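Local coordinates for protelomerase (Agrobacterium tumefaciens, PDB 4F43), which probably cuts and rejoins replicated telomere DNA to generate the hairpin ends of the linear chromosome, and binds hairpin DNA in this complex, at residues G263-Y268 and L302-Y307; Y268-Y273 and S285-I290. The protein carries 1 engineered substitution. One frame throughout, in Å; residues are numbered along the deposited sequence. Where two conformers were deposited one is given.

Both contacts lie within the telomere resolvase catalytic region and use helix 263-276. Following the chain from the N terminus, residues 263-268 form the first part of this helix, and residues 268-273 continue it. Tyr-268 belongs to both segments. The chain then turns into helix 283-291, and contact 2 closes that short loop by packing residues 285-290 back on the helix. It runs on to residues 302-307, which return to the start of helix 263-276 in contact 1. Contact 2 is therefore nested inside the loop closed by contact 1. The two touch where Phe-287 meets Tyr-304 and Met-305. Contact 1 reaches the DNA; contact 2 comes no nearer to it than about 8 Å between nearest atoms.

Contact 1 of 2, residues G263-Y268 and L302-Y307; sequences GLRHLY and LSYMTY. With nucleotides of chain B.
His-266 and Tyr-304 are the nearest backbone pair, with CA atoms 5.3 Å apart, where the first turns of helix 263-276 meet the chain that leaves a short 3-10 segment and leads to strand 307-308. With CG anti to the carbonyl carbon and beside the backbone N (chi1 -67°), the imidazole of His-266 reaches toward the loop of residues 303-306. CA of Tyr-304 sits over one face of the imidazole, 4.2 Å from its centroid, in a CH-pi contact. The two rings are oblique, with planes at 72°, and CD2 of His-266 lies 3.4 Å from CD1 of Tyr-304. On the ND1 side, CG2 of Thr-306 approaches obliquely. NE2 of His-266 lies 3.4 Å from OP1 of DA13 of chain B, which is near the imidazole plane at its edge.

CB of His-266 also touches CE2 of Tyr-307. The Tyr-307 ring turns an edge to O of Gly-263, 3.6 Å from CE2, and its hydroxyl is hydrogen-bonded to Glu-257.

The Tyr-304 ring crosses the side chain of Arg-265. OH of Tyr-304 lies 3.8 Å from NE of Arg-265, near the guanidinium plane. NH2 of Arg-265 donates to a water at 3.0 Å, which also sits close to the Tyr-304 hydroxyl. NH1 is held by Gly-152 O. The Tyr-304 OH is 2.9 Å from O3' of DA13 of chain B and is also hydrogen-bonded to Tyr-262.

The Tyr-304 hydroxyl thus comes to the DNA backbone, and Arg-265 stands beside it, linked through the water. An arginine, a histidine and a tyrosine gathered near a DNA phosphate and sugar are consistent with a site like that of tyrosine recombinases, to which telomere resolvases are related.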
ATOM      1  N   GLY A 263      10.014   0.977   2.686  1.00 39.43           N
ATOM      2  CA  GLY A 263      11.374   1.038   2.181  1.00 29.12           C
ATOM      3  C   GLY A 263      11.952  -0.348   1.965  1.00 20.94           C
ATOM      4  O   GLY A 263      12.820  -0.550   1.113  1.00 20.24           O
ATOM      5  N   LEU A 264      11.459  -1.309   2.741  1.00 25.82           N
ATOM      6  CA  LEU A 264      11.899  -2.695   2.637  1.00 22.62           C
ATOM      7  C   LEU A 264      11.483  -3.310   1.304  1.00 31.18           C
ATOM      8  O   LEU A 264      12.118  -4.240   0.816  1.00 31.43           O
ATOM      9  CB  LEU A 264      11.330  -3.519   3.794  1.00 16.34           C
ATOM     10  CG  LEU A 264      11.716  -3.065   5.203  1.00 19.01           C
ATOM     11  CD1 LEU A 264      11.001  -3.904   6.251  1.00 18.94           C
ATOM     12  CD2 LEU A 264      13.222  -3.141   5.390  1.00 18.24           C
ATOM     13  N   ARG A 265      10.408  -2.783   0.726  1.00 22.92           N
ATOM     14  CA  ARG A 265       9.920  -3.241  -0.569  1.00 26.28           C
ATOM     15  C   ARG A 265      10.831  -2.724  -1.681  1.00 28.86           C
ATOM     16  O   ARG A 265      11.183  -3.458  -2.611  1.00 37.27           O
ATOM     17  CB  ARG A 265       8.479  -2.767  -0.782  1.00 29.43           C
ATOM     18  CG  ARG A 265       7.759  -3.401  -1.960  1.00 31.51           C
ATOM     19  CD  ARG A 265       6.251  -3.318  -1.762  1.00 32.49           C
ATOM     20  NE  ARG A 265       5.507  -3.506  -3.004  1.00 31.88           N
ATOM     21  CZ  ARG A 265       5.107  -4.686  -3.470  1.00 22.98           C
ATOM     22  NH1 ARG A 265       5.384  -5.796  -2.801  1.00 16.73           N
ATOM     23  NH2 ARG A 265       4.433  -4.752  -4.611  1.00 19.37           N
ATOM     24  N   HIS A 266      11.213  -1.455  -1.568  1.00 19.49           N
ATOM     25  CA  HIS A 266      12.171  -0.847  -2.483  1.00 29.82           C
ATOM     26  C   HIS A 266      13.497  -1.599  -2.443  1.00 37.95           C
ATOM     27  O   HIS A 266      14.040  -1.988  -3.482  1.00 48.29           O
ATOM     28  CB  HIS A 266      12.407   0.619  -2.109  1.00 33.23           C
ATOM     29  CG  HIS A 266      11.216   1.502  -2.321  1.00 27.79           C
ATOM     30  ND1 HIS A 266      11.296   2.877  -2.278  1.00 27.25           N
ATOM     31  CD2 HIS A 266       9.920   1.208  -2.577  1.00 29.67           C
ATOM     32  CE1 HIS A 266      10.101   3.393  -2.501  1.00 33.40           C
ATOM     33  NE2 HIS A 266       9.248   2.402  -2.685  1.00 31.62           N
ATOM     34  N   LEU A 267      14.010  -1.798  -1.231  1.00 28.18           N
ATOM     35  CA  LEU A 267      15.265  -2.514  -1.035  1.00 22.01           C
ATOM     36  C   LEU A 267      15.166  -3.946  -1.554  1.00 20.71           C
ATOM     37  O   LEU A 267      16.122  -4.482  -2.114  1.00 42.58           O
ATOM     38  CB  LEU A 267      15.657  -2.512   0.444  1.00 18.36           C
ATOM     39  CG  LEU A 267      17.010  -3.139   0.783  1.00 20.35           C
ATOM     40  CD1 LEU A 267      18.129  -2.432   0.034  1.00 14.33           C
ATOM     41  CD2 LEU A 267      17.256  -3.104   2.284  1.00 15.50           C
ATOM     42  N   TYR A 268      14.002  -4.558  -1.362  1.00 20.71           N
ATOM     43  CA  TYR A 268      13.732  -5.887  -1.897  1.00 21.71           C
ATOM     44  C   TYR A 268      13.882  -5.888  -3.415  1.00 33.57           C
ATOM     45  O   TYR A 268      14.550  -6.759  -3.986  1.00 48.42           O
ATOM     46  CB  TYR A 268      12.326  -6.337  -1.494  1.00 20.83           C
ATOM     47  CG  TYR A 268      11.806  -7.536  -2.248  1.00 20.76           C
ATOM     48  CD1 TYR A 268      12.320  -8.805  -2.017  1.00 21.58           C
ATOM     49  CD2 TYR A 268      10.786  -7.401  -3.180  1.00 27.16           C
ATOM     50  CE1 TYR A 268      11.839  -9.904  -2.702  1.00 22.17           C
ATOM     51  CE2 TYR A 268      10.297  -8.493  -3.865  1.00 25.63           C
ATOM     52  CZ  TYR A 268      10.828  -9.739  -3.627  1.00 22.18           C
ATOM     53  OH  TYR A 268      10.341 -10.826  -4.314  1.00 20.91           O
ATOM     54  N   LEU A 302       8.958   3.084 -11.716  1.00 12.44           N
ATOM     55  CA  LEU A 302       9.768   4.288 -11.551  0.78  8.40           C
ATOM     56  C   LEU A 302       9.723   4.803 -10.116  1.00 19.65           C
ATOM     57  O   LEU A 302      10.648   5.478  -9.661  1.00 26.90           O
ATOM     58  CB  LEU A 302       9.301   5.385 -12.510  0.78 10.46           C
ATOM     59  CG  LEU A 302       9.373   5.076 -14.007  0.78  9.07           C
ATOM     60  CD1 LEU A 302       8.823   6.239 -14.815  0.78  6.92           C
ATOM     61  CD2 LEU A 302      10.803   4.761 -14.419  0.78  9.03           C
ATOM     62  N   SER A 303       8.644   4.483  -9.409  1.00 23.94           N
ATOM     63  CA  SER A 303       8.469   4.927  -8.032  1.00 25.49           C
ATOM     64  C   SER A 303       9.244   4.053  -7.047  1.00 26.37           C
ATOM     65  O   SER A 303       9.358   4.389  -5.869  1.00 22.58           O
ATOM     66  CB  SER A 303       6.984   4.939  -7.658  1.00 24.83           C
ATOM     67  OG  SER A 303       6.243   5.794  -8.514  1.00 22.39           O
ATOM     68  N   TYR A 304       9.776   2.933  -7.530  1.00 26.82           N
ATOM     69  CA  TYR A 304      10.474   1.989  -6.657  1.00 22.23           C
ATOM     70  C   TYR A 304      11.993   2.091  -6.764  1.00 21.42           C
ATOM     71  O   TYR A 304      12.718   1.334  -6.120  1.00 25.54           O
ATOM     72  CB  TYR A 304      10.024   0.555  -6.944  1.00 19.89           C
ATOM     73  CG  TYR A 304       8.614   0.257  -6.496  1.00 25.53           C
ATOM     74  CD1 TYR A 304       8.358  -0.207  -5.213  1.00 29.79           C
ATOM     75  CD2 TYR A 304       7.538   0.441  -7.355  1.00 27.80           C
ATOM     76  CE1 TYR A 304       7.071  -0.478  -4.796  1.00 32.92           C
ATOM     77  CE2 TYR A 304       6.245   0.171  -6.948  1.00 28.94           C
ATOM     78  CZ  TYR A 304       6.017  -0.288  -5.667  1.00 32.52           C
ATOM     79  OH  TYR A 304       4.729  -0.557  -5.260  1.00 28.59           O
ATOM     80  N   MET A 305      12.469   3.025  -7.578  1.00 15.99           N
ATOM     81  CA  MET A 305      13.903   3.190  -7.780  1.00 29.02           C
ATOM     82  C   MET A 305      14.404   4.473  -7.120  1.00 27.58           C
ATOM     83  O   MET A 305      14.379   5.547  -7.718  1.00 18.19           O
ATOM     84  CB  MET A 305      14.233   3.176  -9.273  1.00 24.94           C
ATOM     85  CG  MET A 305      13.407   2.171 -10.063  1.00 21.10           C
ATOM     86  SD  MET A 305      14.154   1.657 -11.619  1.00 10.86           S
ATOM     87  CE  MET A 305      14.348   3.225 -12.455  1.00  8.41           C
ATOM     88  N   THR A 306      14.853   4.345  -5.876  1.00 26.36           N
ATOM     89  CA  THR A 306      15.307   5.492  -5.098  1.00 31.85           C
ATOM     90  C   THR A 306      16.594   5.191  -4.334  1.00 35.85           C
ATOM     91  O   THR A 306      17.229   6.097  -3.791  1.00 37.24           O
ATOM     92  CB  THR A 306      14.236   5.934  -4.091  1.00 40.25           C
ATOM     93  OG1 THR A 306      14.771   6.956  -3.242  1.00 59.17           O
ATOM     94  CG2 THR A 306      13.802   4.757  -3.237  1.00 21.39           C
ATOM     95  N   TYR A 307      16.972   3.918  -4.289  1.00 33.39           N
ATOM     96  CA  TYR A 307      18.186   3.502  -3.595  1.00 20.66           C
ATOM     97  C   TYR A 307      19.280   3.112  -4.579  1.00 25.24           C
ATOM     98  O   TYR A 307      19.004   2.779  -5.730  1.00 27.02           O
ATOM     99  CB  TYR A 307      17.900   2.314  -2.673  1.00 21.54           C
ATOM    100  CG  TYR A 307      16.976   2.620  -1.520  1.00 21.29           C
ATOM    101  CD1 TYR A 307      16.991   3.863  -0.897  1.00 19.49           C
ATOM    102  CD2 TYR A 307      16.089   1.661  -1.051  1.00 27.69           C
ATOM    103  CE1 TYR A 307      16.145   4.140   0.162  1.00 25.36           C
ATOM    104  CE2 TYR A 307      15.240   1.927   0.004  1.00 29.88           C
ATOM    105  CZ  TYR A 307      15.272   3.168   0.607  1.00 29.58           C
ATOM    106  OH  TYR A 307      14.427   3.440   1.659  1.00 32.47           O
TER
ATOM    107  P    DA B  13       6.034   5.578  -2.927  1.00 35.61           P
ATOM    108  OP1  DA B  13       6.829   4.656  -2.084  1.00 35.03           O
ATOM    109  OP2  DA B  13       6.717   6.564  -3.791  1.00 47.14           O
ATOM    110  O5'  DA B  13       5.065   4.706  -3.851  1.00 31.00           O
ATOM    111  C5'  DA B  13       4.116   3.833  -3.252  1.00 30.32           C
ATOM    112  C4'  DA B  13       3.292   3.133  -4.316  1.00 29.56           C
ATOM    113  O4'  DA B  13       2.036   3.838  -4.491  1.00 28.71           O
ATOM    114  C3'  DA B  13       3.937   3.079  -5.697  1.00 29.82           C
ATOM    115  O3'  DA B  13       3.607   1.850  -6.329  1.00 30.03           O
ATOM    116  C2'  DA B  13       3.299   4.260  -6.419  1.00 29.13           C
ATOM    117  C1'  DA B  13       1.888   4.209  -5.847  1.00 28.43           C
ATOM    118  N9   DA B  13       1.172   5.479  -5.893  1.00 28.26           N
ATOM    119  C8   DA B  13       1.700   6.739  -5.921  1.00 28.81           C
ATOM    120  N7   DA B  13       0.794   7.688  -5.960  1.00 29.04           N
ATOM    121  C5   DA B  13      -0.410   7.003  -5.956  1.00 28.59           C
ATOM    122  C6   DA B  13      -1.754   7.426  -5.983  1.00 29.06           C
ATOM    123  N6   DA B  13      -2.142   8.706  -6.025  1.00 30.03           N
ATOM    124  N1   DA B  13      -2.703   6.469  -5.968  1.00 30.41           N
ATOM    125  C2   DA B  13      -2.339   5.184  -5.929  1.00 28.66           C
ATOM    126  N3   DA B  13      -1.114   4.667  -5.898  1.00 30.14           N
ATOM    127  C4   DA B  13      -0.191   5.639  -5.914  1.00 28.15           C
TER
HETATM  128  O   HOH W   1       3.606  -2.507  -6.376  1.00 19.29           O

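Contact 2 of 2, residues Y268-Y273 and S285-I290; sequences YAEVAY and SYFAAI
This is a largely apolar helix-helix contact in the catalytic region, between helix 263-276 and helix 283-291, its nearest atom about 8 Å from the bound DNA. The axes of segments 268-273 and 285-290 approach to 10.3 Å, with their directions 116° apart. Ala-269 and Phe-287 are the nearest backbone pair. CB of Ala-269 sits over one face of the Phe-287 ring, 3.8 Å from its centroid, in a CH-pi contact offset toward the rim. The edge of that ring meets CB of Tyr-273, and OE1 of Glu-270 lies in its plane, 4.0 Å from CZ of Phe-287. CB of Glu-270 points away, but a bend at chi2 (81°) turns CD back and brings the carboxylate to this edge. OE1 also has a long, weak ion pair with Lys-283.

The Tyr-286 ring packs against the backbone and ring of Tyr-273, CE2 reaching CA at 3.6 Å and CD2 meeting the ring edge at CD1. CG2 of Ile-290 lies over one face of the Tyr-286 ring, while Pro-201 of strand 198-201 borders both. CD1 of Ile-290 touches CA of Ala-269 at 4.4 Å.

Shape and dispersion contacts of rings with small groups mainly hold the helices together.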
ATOM      1  N   TYR A 268      14.002  -4.558  -1.362  1.00 20.71           N
ATOM      2  CA  TYR A 268      13.732  -5.887  -1.897  1.00 21.71           C
ATOM      3  C   TYR A 268      13.882  -5.888  -3.415  1.00 33.57           C
ATOM      4  O   TYR A 268      14.550  -6.759  -3.986  1.00 48.42           O
ATOM      5  CB  TYR A 268      12.326  -6.337  -1.494  1.00 20.83           C
ATOM      6  CG  TYR A 268      11.806  -7.536  -2.248  1.00 20.76           C
ATOM      7  CD1 TYR A 268      12.320  -8.805  -2.017  1.00 21.58           C
ATOM      8  CD2 TYR A 268      10.786  -7.401  -3.180  1.00 27.16           C
ATOM      9  CE1 TYR A 268      11.839  -9.904  -2.702  1.00 22.17           C
ATOM     10  CE2 TYR A 268      10.297  -8.493  -3.865  1.00 25.63           C
ATOM     11  CZ  TYR A 268      10.828  -9.739  -3.627  1.00 22.18           C
ATOM     12  OH  TYR A 268      10.341 -10.826  -4.314  1.00 20.91           O
ATOM     13  N   ALA A 269      13.269  -4.897  -4.058  1.00 34.76           N
ATOM     14  CA  ALA A 269      13.371  -4.738  -5.506  1.00 29.42           C
ATOM     15  C   ALA A 269      14.823  -4.602  -5.961  1.00 21.29           C
ATOM     16  O   ALA A 269      15.294  -5.361  -6.817  1.00 25.24           O
ATOM     17  CB  ALA A 269      12.556  -3.541  -5.966  1.00 33.49           C
ATOM     18  N   GLU A 270      15.525  -3.641  -5.369  1.00 16.19           N
ATOM     19  CA  GLU A 270      16.909  -3.351  -5.729  1.00 19.85           C
ATOM     20  C   GLU A 270      17.817  -4.571  -5.572  1.00 15.22           C
ATOM     21  O   GLU A 270      18.584  -4.909  -6.478  1.00 13.34           O
ATOM     22  CB  GLU A 270      17.440  -2.199  -4.876  1.00 20.82           C
ATOM     23  CG  GLU A 270      18.697  -1.542  -5.417  1.00 29.95           C
ATOM     24  CD  GLU A 270      18.400  -0.530  -6.508  1.00 39.44           C
ATOM     25  OE1 GLU A 270      17.214  -0.367  -6.865  1.00 37.93           O
ATOM     26  OE2 GLU A 270      19.350   0.109  -7.006  1.00 55.71           O
ATOM     27  N   VAL A 271      17.722  -5.228  -4.420  1.00 24.45           N
ATOM     28  CA  VAL A 271      18.571  -6.377  -4.118  1.00 28.57           C
ATOM     29  C   VAL A 271      18.257  -7.584  -5.001  1.00 26.40           C
ATOM     30  O   VAL A 271      19.166  -8.203  -5.558  1.00 28.93           O
ATOM     31  CB  VAL A 271      18.478  -6.778  -2.631  1.00 30.11           C
ATOM     32  CG1 VAL A 271      19.203  -8.093  -2.386  1.00 24.13           C
ATOM     33  CG2 VAL A 271      19.051  -5.679  -1.750  1.00 30.07           C
ATOM     34  N   ALA A 272      16.975  -7.914  -5.136  1.00 22.13           N
ATOM     35  CA  ALA A 272      16.594  -9.066  -5.947  1.00 15.04           C
ATOM     36  C   ALA A 272      16.902  -8.842  -7.425  1.00 18.73           C
ATOM     37  O   ALA A 272      17.155  -9.797  -8.161  1.00 26.09           O
ATOM     38  CB  ALA A 272      15.137  -9.417  -5.744  1.00 17.71           C
ATOM     39  N   TYR A 273      16.879  -7.585  -7.860  1.00 24.39           N
ATOM     40  CA  TYR A 273      17.360  -7.268  -9.199  1.00 20.32           C
ATOM     41  C   TYR A 273      18.870  -7.460  -9.256  1.00 31.10           C
ATOM     42  O   TYR A 273      19.408  -7.962 -10.241  1.00 32.85           O
ATOM     43  CB  TYR A 273      17.004  -5.837  -9.606  1.00 11.23           C
ATOM     44  CG  TYR A 273      17.628  -5.430 -10.923  1.00 14.52           C
ATOM     45  CD1 TYR A 273      17.032  -5.772 -12.130  1.00 18.03           C
ATOM     46  CD2 TYR A 273      18.819  -4.714 -10.959  1.00 18.04           C
ATOM     47  CE1 TYR A 273      17.603  -5.410 -13.337  1.00 20.33           C
ATOM     48  CE2 TYR A 273      19.395  -4.347 -12.158  1.00 16.55           C
ATOM     49  CZ  TYR A 273      18.784  -4.695 -13.344  1.00 17.19           C
ATOM     50  OH  TYR A 273      19.356  -4.329 -14.540  1.00 16.10           O
ATOM     51  N   SER A 285      11.235  -3.814 -16.274  1.00 14.32           N
ATOM     52  CA  SER A 285      10.518  -5.045 -16.579  0.99 16.92           C
ATOM     53  C   SER A 285      10.569  -6.021 -15.407  1.00 17.83           C
ATOM     54  O   SER A 285       9.549  -6.597 -15.028  1.00 30.34           O
ATOM     55  CB  SER A 285      11.083  -5.699 -17.839  0.99 19.15           C
ATOM     56  OG  SER A 285      10.273  -6.787 -18.251  0.99 16.53           O
ATOM     57  N   TYR A 286      11.758  -6.200 -14.841  1.00 15.21           N
ATOM     58  CA  TYR A 286      11.941  -7.103 -13.714  1.00 22.58           C
ATOM     59  C   TYR A 286      11.172  -6.598 -12.499  1.00 22.57           C
ATOM     60  O   TYR A 286      10.533  -7.379 -11.789  1.00 33.91           O
ATOM     61  CB  TYR A 286      13.425  -7.259 -13.384  1.00 24.91           C
ATOM     62  CG  TYR A 286      13.708  -8.356 -12.386  1.00 32.87           C
ATOM     63  CD1 TYR A 286      13.537  -9.691 -12.728  1.00 31.60           C
ATOM     64  CD2 TYR A 286      14.152  -8.059 -11.105  1.00 31.35           C
ATOM     65  CE1 TYR A 286      13.795 -10.699 -11.820  1.00 24.78           C
ATOM     66  CE2 TYR A 286      14.413  -9.061 -10.191  1.00 26.26           C
ATOM     67  CZ  TYR A 286      14.232 -10.378 -10.554  1.00 22.34           C
ATOM     68  OH  TYR A 286      14.489 -11.381  -9.649  1.00 19.96           O
ATOM     69  N   PHE A 287      11.237  -5.288 -12.274  1.00 22.80           N
ATOM     70  CA  PHE A 287      10.486  -4.658 -11.195  1.00 13.72           C
ATOM     71  C   PHE A 287       8.995  -4.921 -11.349  1.00  9.68           C
ATOM     72  O   PHE A 287       8.334  -5.361 -10.410  1.00 14.78           O
ATOM     73  CB  PHE A 287      10.755  -3.153 -11.164  1.00 17.15           C
ATOM     74  CG  PHE A 287      11.945  -2.766 -10.336  1.00 22.01           C
ATOM     75  CD1 PHE A 287      13.127  -3.483 -10.417  1.00 22.11           C
ATOM     76  CD2 PHE A 287      11.884  -1.680  -9.481  1.00 24.55           C
ATOM     77  CE1 PHE A 287      14.223  -3.128  -9.655  1.00 27.98           C
ATOM     78  CE2 PHE A 287      12.976  -1.318  -8.719  1.00 28.75           C
ATOM     79  CZ  PHE A 287      14.148  -2.044  -8.807  1.00 29.54           C
ATOM     80  N   ALA A 288       8.475  -4.667 -12.546  1.00 11.74           N
ATOM     81  CA  ALA A 288       7.063  -4.889 -12.830  1.00 12.77           C
ATOM     82  C   ALA A 288       6.681  -6.357 -12.656  1.00 16.31           C
ATOM     83  O   ALA A 288       5.564  -6.672 -12.244  1.00 24.60           O
ATOM     84  CB  ALA A 288       6.727  -4.417 -14.234  1.00  8.54           C
ATOM     85  N   ALA A 289       7.617  -7.249 -12.965  1.00 21.11           N
ATOM     86  CA  ALA A 289       7.367  -8.684 -12.880  1.00 16.71           C
ATOM     87  C   ALA A 289       7.284  -9.168 -11.436  1.00 18.63           C
ATOM     88  O   ALA A 289       6.361  -9.894 -11.067  1.00 25.53           O
ATOM     89  CB  ALA A 289       8.444  -9.452 -13.634  1.00 15.40           C
ATOM     90  N   ILE A 290       8.252  -8.761 -10.622  1.00 14.74           N
ATOM     91  CA  ILE A 290       8.339  -9.238  -9.246  1.00 14.29           C
ATOM     92  C   ILE A 290       7.395  -8.500  -8.299  1.00 20.52           C
ATOM     93  O   ILE A 290       7.003  -9.036  -7.263  1.00 26.77           O
ATOM     94  CB  ILE A 290       9.782  -9.144  -8.719  1.00 17.42           C
ATOM     95  CG1 ILE A 290      10.232  -7.681  -8.670  1.00 26.00           C
ATOM     96  CG2 ILE A 290      10.713  -9.987  -9.583  1.00 11.51           C
ATOM     97  CD1 ILE A 290      11.729  -7.494  -8.573  1.00 15.15           C
TER